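Local coordinates for Hpy188I (Helicobacter pylori, PDB 3OQG), which cuts double-stranded DNA as a dimeric restriction endonuclease of the GIY-YIG nuclease family, probably with the help of a divalent metal ion, at residues F41-E46 with N59-K64; K64-E69 with T89-R94; Y141-K146 with K156-V161. One frame throughout, in Å; residues are numbered along the deposited sequence. Where two conformers were deposited one is given.

Interaction 1: residues F41-E46 with N59-K64; sequences FNLLCE and NAIDEK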
loop_
_atom_site.group_PDB
_atom_site.type_symbol
_atom_site.label_atom_id
_atom_site.label_comp_id
_atom_site.label_asym_id
_atom_site.label_seq_id
_atom_site.Cartn_x
_atom_site.Cartn_y
_atom_site.Cartn_z
ATOM N N PHE A 41 17.846 8.078 -14.360
ATOM C CA PHE A 41 17.958 6.784 -13.702
ATOM C C PHE A 41 19.370 6.245 -13.799
ATOM O O PHE A 41 20.078 6.461 -14.806
ATOM C CB PHE A 41 16.991 5.784 -14.339
ATOM C CG PHE A 41 15.570 5.964 -13.905
ATOM C CD1 PHE A 41 14.965 5.044 -13.055
ATOM C CD2 PHE A 41 14.844 7.077 -14.319
ATOM C CE1 PHE A 41 13.659 5.217 -12.630
ATOM C CE2 PHE A 41 13.556 7.264 -13.923
ATOM C CZ PHE A 41 12.940 6.337 -13.071
ATOM N N ASN A 42 19.777 5.534 -12.753
ATOM C CA ASN A 42 21.079 4.904 -12.705
ATOM C C ASN A 42 20.901 3.451 -12.230
ATOM O O ASN A 42 20.060 3.161 -11.376
ATOM C CB ASN A 42 21.992 5.649 -11.746
ATOM C CG ASN A 42 22.132 7.122 -12.091
ATOM O OD1 ASN A 42 21.671 7.991 -11.341
ATOM N ND2 ASN A 42 22.761 7.407 -13.220
ATOM N N LEU A 43 21.678 2.544 -12.797
ATOM C CA LEU A 43 21.665 1.144 -12.357
ATOM C C LEU A 43 21.909 1.044 -10.852
ATOM O O LEU A 43 22.894 1.589 -10.325
ATOM C CB LEU A 43 22.758 0.354 -13.101
ATOM C CG LEU A 43 22.820 -1.144 -12.847
ATOM C CD1 LEU A 43 21.531 -1.829 -13.289
ATOM C CD2 LEU A 43 24.007 -1.681 -13.612
ATOM N N LEU A 44 21.015 0.335 -10.173
ATOM C CA LEU A 44 21.049 0.232 -8.711
ATOM C C LEU A 44 21.501 -1.139 -8.233
ATOM O O LEU A 44 22.330 -1.239 -7.338
ATOM C CB LEU A 44 19.663 0.572 -8.140
ATOM C CG LEU A 44 19.513 0.468 -6.619
ATOM C CD1 LEU A 44 20.468 1.396 -5.879
ATOM C CD2 LEU A 44 18.041 0.708 -6.212
ATOM N N CYS A 45 20.949 -2.197 -8.825
ATOM C CA CYS A 45 21.245 -3.565 -8.419
ATOM C C CYS A 45 20.680 -4.504 -9.466
ATOM O O CYS A 45 20.054 -4.063 -10.437
ATOM C CB CYS A 45 20.625 -3.880 -7.049
ATOM S SG CYS A 45 18.831 -3.791 -6.936
ATOM N N GLU A 46 20.916 -5.788 -9.272
ATOM C CA GLU A 46 20.296 -6.822 -10.077
ATOM C C GLU A 46 19.589 -7.755 -9.131
ATOM O O GLU A 46 20.023 -7.938 -7.969
ATOM C CB GLU A 46 21.328 -7.611 -10.874
ATOM C CG GLU A 46 21.856 -6.896 -12.050
ATOM C CD GLU A 46 23.004 -7.608 -12.677
ATOM O OE1 GLU A 46 23.950 -7.987 -11.922
ATOM O OE2 GLU A 46 22.969 -7.784 -13.920
ATOM N N ASN A 59 22.028 -8.588 -6.135
ATOM C CA ASN A 59 23.414 -8.215 -6.408
ATOM C C ASN A 59 23.468 -6.701 -6.292
ATOM O O ASN A 59 22.983 -6.018 -7.171
ATOM C CB ASN A 59 23.834 -8.609 -7.822
ATOM C CG ASN A 59 25.170 -7.995 -8.240
ATOM O OD1 ASN A 59 26.093 -7.929 -7.436
ATOM N ND2 ASN A 59 25.293 -7.600 -9.506
ATOM N N ALA A 60 24.035 -6.192 -5.198
ATOM C CA ALA A 60 24.147 -4.750 -4.984
ATOM C C ALA A 60 25.135 -4.140 -5.973
ATOM O O ALA A 60 26.247 -4.639 -6.122
ATOM C CB ALA A 60 24.605 -4.445 -3.541
ATOM N N ILE A 61 24.752 -3.045 -6.611
ATOM C CA ILE A 61 25.626 -2.395 -7.591
ATOM C C ILE A 61 25.999 -0.988 -7.138
ATOM O O ILE A 61 27.182 -0.708 -6.922
ATOM C CB ILE A 61 25.023 -2.429 -9.032
ATOM C CG1 ILE A 61 24.950 -3.872 -9.539
ATOM C CG2 ILE A 61 25.878 -1.603 -9.993
ATOM C CD1 ILE A 61 24.231 -4.025 -10.881
ATOM N N ASP A 62 24.991 -0.138 -6.964
ATOM C CA ASP A 62 25.157 1.247 -6.507
ATOM C C ASP A 62 25.154 1.209 -4.974
ATOM O O ASP A 62 24.157 1.545 -4.326
ATOM C CB ASP A 62 24.025 2.096 -7.080
ATOM C CG ASP A 62 24.216 3.579 -6.859
ATOM O OD1 ASP A 62 25.222 3.980 -6.227
ATOM O OD2 ASP A 62 23.329 4.332 -7.306
ATOM N N GLU A 63 26.280 0.774 -4.406
ATOM C CA GLU A 63 26.368 0.451 -2.971
ATOM C C GLU A 63 25.971 1.616 -2.055
ATOM O O GLU A 63 25.315 1.404 -1.033
ATOM C CB GLU A 63 27.769 -0.089 -2.594
ATOM C CG GLU A 63 27.881 -1.614 -2.667
ATOM C CD GLU A 63 29.286 -2.162 -2.366
ATOM O OE1 GLU A 63 30.012 -1.582 -1.535
ATOM O OE2 GLU A 63 29.662 -3.194 -2.957
ATOM N N LYS A 64 26.361 2.832 -2.420
ATOM C CA LYS A 64 26.048 4.004 -1.619
ATOM C C LYS A 64 24.540 4.301 -1.549
ATOM O O LYS A 64 24.115 5.025 -0.645
ATOM C CB LYS A 64 26.799 5.225 -2.139
ATOM C CG LYS A 64 26.237 5.797 -3.434
ATOM C CD LYS A 64 27.119 6.856 -4.061
ATOM C CE LYS A 64 26.378 7.554 -5.190
ATOM N NZ LYS A 64 25.746 6.579 -6.144
HETATM O O HOH W 1 20.789 4.029 -8.563
#
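This is the open end of an antiparallel beta hairpin, where strand 42-50 meets the outermost strand 55-60 of the central sheet and the second strand runs out into a turn. Glu46 and Asn59 form a hydrogen-bonded pair, Asn59 N giving to Glu46 O (2.8 Å) and Glu46 N to Asn59 O. Their side chains lie side by side on the same face: Asn59 ND2 donates to the anti lone pair of Glu46 OE1 at 2.8 Å, with the carboxylate and amide planes turned 52° apart. The other oxygen, Glu46 OE2, is held by Gln130. Beyond the non-hydrogen-bonded pair Cys45-Ala60, Leu44 O accepts twice, in its carbonyl plane from Ile61 N (3.1 Å) and from above that plane from Asp62 N (2.9 Å). Ile61, its CG1 beside the backbone N (chi1 -66°), reaches back so that CD1 meets Leu43 CD2 at 3.6 Å and also touches Glu46 CG. Asp62 OD1 forms a salt bridge with Lys64 NZ through its syn lone pair (2.7 Å), while a water joins OD2 to Asn42 O. Asp62 centres an inverse gamma turn; a classic beta bulge sets Leu44 and Cys45 together opposite Val131 of the neighbouring strand 129-134.

Interaction 2: residues K64-E69 with T89-R94; sequences KNMKNE and TPITKR. With nucleotides of chain C.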
loop_
_atom_site.group_PDB
_atom_site.type_symbol
_atom_site.label_atom_id
_atom_site.label_comp_id
_atom_site.label_asym_id
_atom_site.label_seq_id
_atom_site.Cartn_x
_atom_site.Cartn_y
_atom_site.Cartn_z
ATOM N N LYS A 64 26.361 2.832 -2.420
ATOM C CA LYS A 64 26.048 4.004 -1.619
ATOM C C LYS A 64 24.540 4.301 -1.549
ATOM O O LYS A 64 24.115 5.025 -0.645
ATOM C CB LYS A 64 26.799 5.225 -2.139
ATOM C CG LYS A 64 26.237 5.797 -3.434
ATOM C CD LYS A 64 27.119 6.856 -4.061
ATOM C CE LYS A 64 26.378 7.554 -5.190
ATOM N NZ LYS A 64 25.746 6.579 -6.144
ATOM N N ASN A 65 23.750 3.765 -2.495
ATOM C CA ASN A 65 22.290 3.957 -2.523
ATOM C C ASN A 65 21.444 2.768 -2.094
ATOM O O ASN A 65 20.210 2.825 -2.129
ATOM C CB ASN A 65 21.859 4.408 -3.922
ATOM C CG ASN A 65 22.042 5.869 -4.124
ATOM O OD1 ASN A 65 21.817 6.654 -3.202
ATOM N ND2 ASN A 65 22.444 6.266 -5.327
HETATM N N MSE A 66 22.082 1.696 -1.653
HETATM C CA MSE A 66 21.342 0.501 -1.263
HETATM C C MSE A 66 20.473 0.681 -0.013
HETATM O O MSE A 66 19.505 -0.060 0.166
HETATM C CB MSE A 66 22.294 -0.690 -1.076
HETATM C CG MSE A 66 22.956 -1.127 -2.359
HETATM SE SE MSE A 66 21.726 -1.684 -3.772
HETATM C CE MSE A 66 20.752 -3.139 -2.834
ATOM N N LYS A 67 20.831 1.625 0.856
ATOM C CA LYS A 67 20.018 1.923 2.049
ATOM C C LYS A 67 19.208 3.240 1.897
ATOM O O LYS A 67 18.525 3.660 2.823
ATOM C CB LYS A 67 20.885 1.888 3.333
ATOM C CG LYS A 67 21.408 0.462 3.678
ATOM C CD LYS A 67 22.239 0.373 5.002
ATOM C CE LYS A 67 22.447 -1.102 5.432
ATOM N NZ LYS A 67 23.126 -1.290 6.776
ATOM N N ASN A 68 19.292 3.865 0.721
ATOM C CA ASN A 68 18.522 5.074 0.407
ATOM C C ASN A 68 17.035 4.768 0.256
ATOM O O ASN A 68 16.668 3.789 -0.387
ATOM C CB ASN A 68 19.017 5.725 -0.888
ATOM C CG ASN A 68 20.015 6.844 -0.650
ATOM O OD1 ASN A 68 20.643 6.932 0.404
ATOM N ND2 ASN A 68 20.164 7.709 -1.645
ATOM N N GLU A 69 16.196 5.625 0.834
ATOM C CA GLU A 69 14.735 5.421 0.868
ATOM C C GLU A 69 14.017 6.371 -0.080
ATOM O O GLU A 69 14.365 7.544 -0.139
ATOM C CB GLU A 69 14.237 5.708 2.284
ATOM C CG GLU A 69 14.851 4.841 3.338
ATOM C CD GLU A 69 14.266 5.086 4.704
ATOM O OE1 GLU A 69 14.299 6.248 5.171
ATOM O OE2 GLU A 69 13.774 4.112 5.308
ATOM N N THR A 89 10.653 2.798 0.903
ATOM C CA THR A 89 11.710 2.086 1.629
ATOM C C THR A 89 12.929 1.932 0.706
ATOM O O THR A 89 12.869 2.322 -0.465
ATOM C CB THR A 89 11.195 0.690 2.127
ATOM O OG1 THR A 89 11.083 -0.210 1.022
ATOM C CG2 THR A 89 9.841 0.831 2.847
ATOM N N PRO A 90 14.045 1.365 1.215
ATOM C CA PRO A 90 15.131 0.985 0.298
ATOM C C PRO A 90 14.744 -0.168 -0.619
ATOM O O PRO A 90 13.798 -0.894 -0.327
ATOM C CB PRO A 90 16.269 0.546 1.250
ATOM C CG PRO A 90 15.909 1.117 2.568
ATOM C CD PRO A 90 14.403 1.059 2.607
ATOM N N ILE A 91 15.457 -0.331 -1.736
ATOM C CA ILE A 91 15.175 -1.427 -2.663
ATOM C C ILE A 91 15.148 -2.795 -1.976
ATOM O O ILE A 91 14.393 -3.699 -2.374
ATOM C CB ILE A 91 16.175 -1.430 -3.862
ATOM C CG1 ILE A 91 15.685 -2.368 -4.966
ATOM C CG2 ILE A 91 17.651 -1.655 -3.389
ATOM C CD1 ILE A 91 14.301 -1.996 -5.568
ATOM N N THR A 92 15.992 -2.965 -0.967
ATOM C CA THR A 92 16.129 -4.251 -0.310
ATOM C C THR A 92 14.800 -4.673 0.326
ATOM O O THR A 92 14.400 -5.826 0.215
ATOM C CB THR A 92 17.253 -4.225 0.750
ATOM O OG1 THR A 92 17.048 -3.138 1.660
ATOM C CG2 THR A 92 18.603 -4.069 0.064
ATOM N N LYS A 93 14.136 -3.736 0.996
ATOM C CA LYS A 93 12.827 -4.003 1.603
ATOM C C LYS A 93 11.744 -4.258 0.539
ATOM O O LYS A 93 10.866 -5.131 0.706
ATOM C CB LYS A 93 12.429 -2.873 2.561
ATOM C CG LYS A 93 13.272 -2.830 3.837
ATOM C CD LYS A 93 12.615 -1.894 4.828
ATOM C CE LYS A 93 13.484 -1.579 5.992
ATOM N NZ LYS A 93 12.761 -0.625 6.894
ATOM N N ARG A 94 11.784 -3.507 -0.558
ATOM C CA ARG A 94 10.828 -3.736 -1.630
ATOM C C ARG A 94 11.011 -5.131 -2.224
ATOM O O ARG A 94 10.038 -5.800 -2.544
ATOM C CB ARG A 94 10.903 -2.662 -2.729
ATOM C CG ARG A 94 9.863 -2.854 -3.857
ATOM C CD ARG A 94 8.424 -2.723 -3.327
ATOM N NE ARG A 94 7.344 -3.041 -4.267
ATOM C CZ ARG A 94 6.742 -4.226 -4.367
ATOM N NH1 ARG A 94 7.127 -5.238 -3.640
ATOM N NH2 ARG A 94 5.709 -4.380 -5.196
ATOM P P DG C 6 4.332 -1.156 -6.720
ATOM O OP1 DG C 6 5.161 -0.155 -7.423
ATOM O OP2 DG C 6 4.502 -2.602 -7.014
ATOM O "O5'" DG C 6 4.485 -0.919 -5.154
ATOM C "C5'" DG C 6 3.821 0.186 -4.547
ATOM C "C4'" DG C 6 3.706 -0.013 -3.056
ATOM O "O4'" DG C 6 2.864 -1.150 -2.747
ATOM C "C3'" DG C 6 5.038 -0.264 -2.345
ATOM O "O3'" DG C 6 5.131 0.608 -1.220
ATOM C "C2'" DG C 6 4.934 -1.707 -1.885
ATOM C "C1'" DG C 6 3.446 -1.805 -1.639
ATOM N N9 DG C 6 2.917 -3.163 -1.552
ATOM C C8 DG C 6 2.931 -4.148 -2.513
ATOM N N7 DG C 6 2.434 -5.281 -2.091
ATOM C C5 DG C 6 2.051 -5.023 -0.778
ATOM C C6 DG C 6 1.466 -5.874 0.200
ATOM O O6 DG C 6 1.165 -7.075 0.105
ATOM N N1 DG C 6 1.246 -5.192 1.400
ATOM C C2 DG C 6 1.562 -3.876 1.629
ATOM N N2 DG C 6 1.295 -3.395 2.856
ATOM N N3 DG C 6 2.105 -3.081 0.729
ATOM C C4 DG C 6 2.326 -3.717 -0.440
HETATM O O HOH W 2 17.401 1.745 -2.207
HETATM O O HOH W 3 18.971 -1.907 2.738
HETATM O O HOH W 4 12.667 1.729 5.465
#
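Selenomethionine Met66 folds its chain back on itself, with chi1, chi2 and chi3 all near -60°, which brings its CE methyl against both Ile91 and Thr92 at the start of helix 91-98. Met66 CE presses on Ile91 CG2 at 3.5 Å, a crowded methyl-methyl approach, and meets Thr92 CG2 at 3.7 Å. Ile91 offers that methyl because its CG1 stands anti to the backbone N (chi1 -167°), leaving CG2 between the backbone N and the carbonyl carbon. Thr92 OG1, in the equivalent position on its own residue (chi1 53°), shares a water with Met66 O. Asn65 to Asn68 form a type I beta turn, set against the helix N-terminus with Pro90 at the N-cap position. No direct hydrogen bond joins the two segments; one water takes the Ile91 N-H (2.9 Å) and donates to both Asn65 O and Asn68 O. Pro90 CA approaches Asn68 O in a CA-H...O contact (3.3 Å), and Glu69 CG runs alongside the proline ring. On the DNA side, Arg94 bends at chi2; Arg94 NH2 donates to DG6 OP2 of chain C at 2.8 Å, and C2' of the same nucleotide lies over one guanidinium face, toward its rim, while Asn115 holds NH1.

Interaction 3: residues Y141-K146 with K156-V161; sequences YTLFGK and KRAENV. With NA (sodium ion), chain E; nucleotides of chain C.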
loop_
_atom_site.group_PDB
_atom_site.type_symbol
_atom_site.label_atom_id
_atom_site.label_comp_id
_atom_site.label_asym_id
_atom_site.label_seq_id
_atom_site.Cartn_x
_atom_site.Cartn_y
_atom_site.Cartn_z
ATOM N N TYR A 141 9.034 19.112 5.688
ATOM C CA TYR A 141 7.662 19.393 6.114
ATOM C C TYR A 141 7.571 19.440 7.622
ATOM O O TYR A 141 8.447 18.928 8.322
ATOM C CB TYR A 141 6.664 18.390 5.526
ATOM C CG TYR A 141 6.889 16.925 5.855
ATOM C CD1 TYR A 141 6.264 16.332 6.945
ATOM C CD2 TYR A 141 7.684 16.117 5.044
ATOM C CE1 TYR A 141 6.435 14.972 7.231
ATOM C CE2 TYR A 141 7.866 14.762 5.334
ATOM C CZ TYR A 141 7.234 14.203 6.426
ATOM O OH TYR A 141 7.407 12.876 6.714
ATOM N N THR A 142 6.508 20.075 8.105
ATOM C CA THR A 142 6.291 20.270 9.531
ATOM C C THR A 142 5.056 19.515 9.996
ATOM O O THR A 142 4.022 19.506 9.319
ATOM C CB THR A 142 6.135 21.761 9.867
ATOM O OG1 THR A 142 7.307 22.461 9.438
ATOM C CG2 THR A 142 5.947 21.962 11.366
ATOM N N LEU A 143 5.187 18.857 11.143
ATOM C CA LEU A 143 4.077 18.173 11.786
ATOM C C LEU A 143 4.200 18.413 13.280
ATOM O O LEU A 143 5.204 18.039 13.889
ATOM C CB LEU A 143 4.110 16.667 11.513
ATOM C CG LEU A 143 3.677 16.152 10.141
ATOM C CD1 LEU A 143 3.956 14.667 10.041
ATOM C CD2 LEU A 143 2.197 16.445 9.884
ATOM N N PHE A 144 3.186 19.051 13.859
ATOM C CA PHE A 144 3.145 19.292 15.295
ATOM C C PHE A 144 4.415 20.004 15.771
ATOM O O PHE A 144 5.006 19.647 16.800
ATOM C CB PHE A 144 2.916 17.970 16.025
ATOM C CG PHE A 144 1.844 17.124 15.390
ATOM C CD1 PHE A 144 0.532 17.575 15.342
ATOM C CD2 PHE A 144 2.147 15.891 14.829
ATOM C CE1 PHE A 144 -0.465 16.809 14.757
ATOM C CE2 PHE A 144 1.158 15.112 14.234
ATOM C CZ PHE A 144 -0.155 15.574 14.199
ATOM N N GLY A 145 4.835 21.003 14.997
ATOM C CA GLY A 145 5.993 21.826 15.341
ATOM C C GLY A 145 7.365 21.181 15.177
ATOM O O GLY A 145 8.366 21.761 15.591
ATOM N N LYS A 146 7.428 19.996 14.571
ATOM C CA LYS A 146 8.703 19.345 14.307
ATOM C C LYS A 146 8.894 19.196 12.801
ATOM O O LYS A 146 7.921 19.020 12.062
ATOM C CB LYS A 146 8.789 17.991 15.014
ATOM C CG LYS A 146 10.044 17.202 14.652
ATOM C CD LYS A 146 10.365 16.091 15.638
ATOM C CE LYS A 146 11.463 15.186 15.081
ATOM N NZ LYS A 146 11.522 13.858 15.758
ATOM N N LYS A 156 1.171 9.529 6.259
ATOM C CA LYS A 156 1.844 8.360 6.849
ATOM C C LYS A 156 2.774 8.744 7.996
ATOM O O LYS A 156 2.753 8.095 9.046
ATOM C CB LYS A 156 2.590 7.521 5.811
ATOM C CG LYS A 156 3.090 6.168 6.396
ATOM C CD LYS A 156 3.511 5.175 5.333
ATOM C CE LYS A 156 4.430 4.094 5.939
ATOM N NZ LYS A 156 3.760 3.260 6.951
ATOM N N ARG A 157 3.587 9.777 7.819
ATOM C CA ARG A 157 4.458 10.208 8.913
ATOM C C ARG A 157 3.625 10.639 10.120
ATOM O O ARG A 157 3.940 10.267 11.241
ATOM C CB ARG A 157 5.410 11.320 8.468
ATOM C CG ARG A 157 6.291 11.886 9.587
ATOM C CD ARG A 157 7.125 10.798 10.277
ATOM N NE ARG A 157 8.099 10.188 9.359
ATOM C CZ ARG A 157 8.576 8.937 9.448
ATOM N NH1 ARG A 157 8.173 8.093 10.406
ATOM N NH2 ARG A 157 9.446 8.499 8.543
ATOM N N ALA A 158 2.547 11.387 9.882
ATOM C CA ALA A 158 1.672 11.852 10.956
ATOM C C ALA A 158 1.087 10.675 11.725
ATOM O O ALA A 158 1.042 10.703 12.952
ATOM C CB ALA A 158 0.534 12.746 10.409
ATOM N N GLU A 159 0.645 9.648 10.998
ATOM C CA GLU A 159 0.092 8.436 11.598
ATOM C C GLU A 159 1.150 7.748 12.463
ATOM O O GLU A 159 0.850 7.258 13.553
ATOM C CB GLU A 159 -0.352 7.477 10.515
ATOM C CG GLU A 159 -0.782 6.090 10.999
ATOM C CD GLU A 159 -0.709 5.077 9.895
ATOM O OE1 GLU A 159 0.411 4.688 9.508
ATOM O OE2 GLU A 159 -1.764 4.673 9.368
ATOM N N ASN A 160 2.374 7.706 11.952
ATOM C CA ASN A 160 3.474 7.083 12.675
ATOM C C ASN A 160 3.798 7.796 13.986
ATOM O O ASN A 160 3.955 7.148 15.027
ATOM C CB ASN A 160 4.717 7.023 11.793
ATOM C CG ASN A 160 5.896 6.460 12.524
ATOM O OD1 ASN A 160 6.782 7.199 12.927
ATOM N ND2 ASN A 160 5.873 5.160 12.768
ATOM N N VAL A 161 3.905 9.124 13.923
ATOM C CA VAL A 161 4.186 9.954 15.080
ATOM C C VAL A 161 3.099 9.778 16.141
ATOM O O VAL A 161 3.382 9.591 17.333
ATOM C CB VAL A 161 4.313 11.451 14.669
ATOM C CG1 VAL A 161 4.376 12.363 15.880
ATOM C CG2 VAL A 161 5.557 11.661 13.791
HETATM NA NA NA E . -1.973 2.464 8.750
ATOM P P DA C 8 6.597 0.822 6.488
ATOM O OP1 DA C 8 6.189 1.919 7.414
ATOM O OP2 DA C 8 7.945 0.855 5.866
ATOM O "O5'" DA C 8 6.401 -0.552 7.258
ATOM C "C5'" DA C 8 5.120 -0.894 7.772
ATOM C "C4'" DA C 8 5.120 -2.318 8.261
ATOM O "O4'" DA C 8 5.444 -3.210 7.182
ATOM C "C3'" DA C 8 6.137 -2.613 9.361
ATOM O "O3'" DA C 8 5.443 -2.671 10.613
ATOM C "C2'" DA C 8 6.740 -3.955 8.966
ATOM C "C1'" DA C 8 5.914 -4.398 7.767
ATOM N N9 DA C 8 6.649 -5.143 6.746
ATOM C C8 DA C 8 7.578 -4.678 5.844
ATOM N N7 DA C 8 8.048 -5.611 5.045
ATOM C C5 DA C 8 7.388 -6.762 5.454
ATOM C C6 DA C 8 7.447 -8.094 5.010
ATOM N N6 DA C 8 8.227 -8.506 4.001
ATOM N N1 DA C 8 6.671 -8.999 5.641
ATOM C C2 DA C 8 5.887 -8.584 6.650
ATOM N N3 DA C 8 5.736 -7.362 7.148
ATOM C C4 DA C 8 6.525 -6.485 6.500
HETATM O O HOH W 5 0.045 2.574 7.541
HETATM O O HOH W 6 -0.261 0.990 9.999
HETATM O O HOH W 7 -3.325 1.536 10.474
#
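Tyr141 sets its phenol end across the aliphatic root of Arg157, OH lying 3.1 Å from Arg157 CB, with Arg157 CG at the ring edge. This joins the two-stranded hairpin 140-149, closed by a type I' turn from Leu143 to Lys146, to helix 154-170, which follows it in the chain; strand 141-143 and helix segment 156-161 run 34° apart. Tyr141 CG occupies the crowded position between the backbone N and the carbonyl carbon (chi1 59°). Arg157, bent at chi2 and chi3, brings its guanidinium nearly coplanar with the phenol ring, 6° apart, meeting it edge on and not stacked. Asp150 ties both polar ends together: one oxygen bonds Tyr141 OH and the other forms a salt bridge with Arg157 NE. Leu143 crosses Arg157 at about a right angle, and its CD1 packs on Ala158 CB at 3.9 Å. At the turn, Phe144 CD2 meets Val161 CG1, while rings of Tyr37 and Tyr40 of the second subunit stand edge-to-face with Phe144. Another side of the helix serves the DNA: Lys156 NZ donates to DA8 OP1 of chain C at 2.8 Å. Glu159, a calcium ligand in this protein and here bound to sodium, has CG anti to the backbone N; its OE2 binds the ion at 2.3 Å, and its OE1 accepts from a metal-bound water at 2.9 Å.

From the N terminus, interaction 1 closes first, pairing 41-46 with 59-64 across the hairpin of strands 42-50 and 55-60. Lys64 ends it and begins interaction 2, whose 64-69 turn meets 89-94 after the chain has passed through strands 71-77 and 80-87. These two contacts touch, Leu44 CD2 packing on Ile91 CB, so the 42-50/55-60 hairpin, the turn and helix 91-98 pack together. Interaction 3 follows in series, closing the short loop from 141-146 to 156-161 with a separate hairpin and helix. None of the three nests or crosses. Interaction 3 stays about 6 Å, nearest atoms, from interaction 2; its helix carries Glu159, which meets His86 of the second subunit.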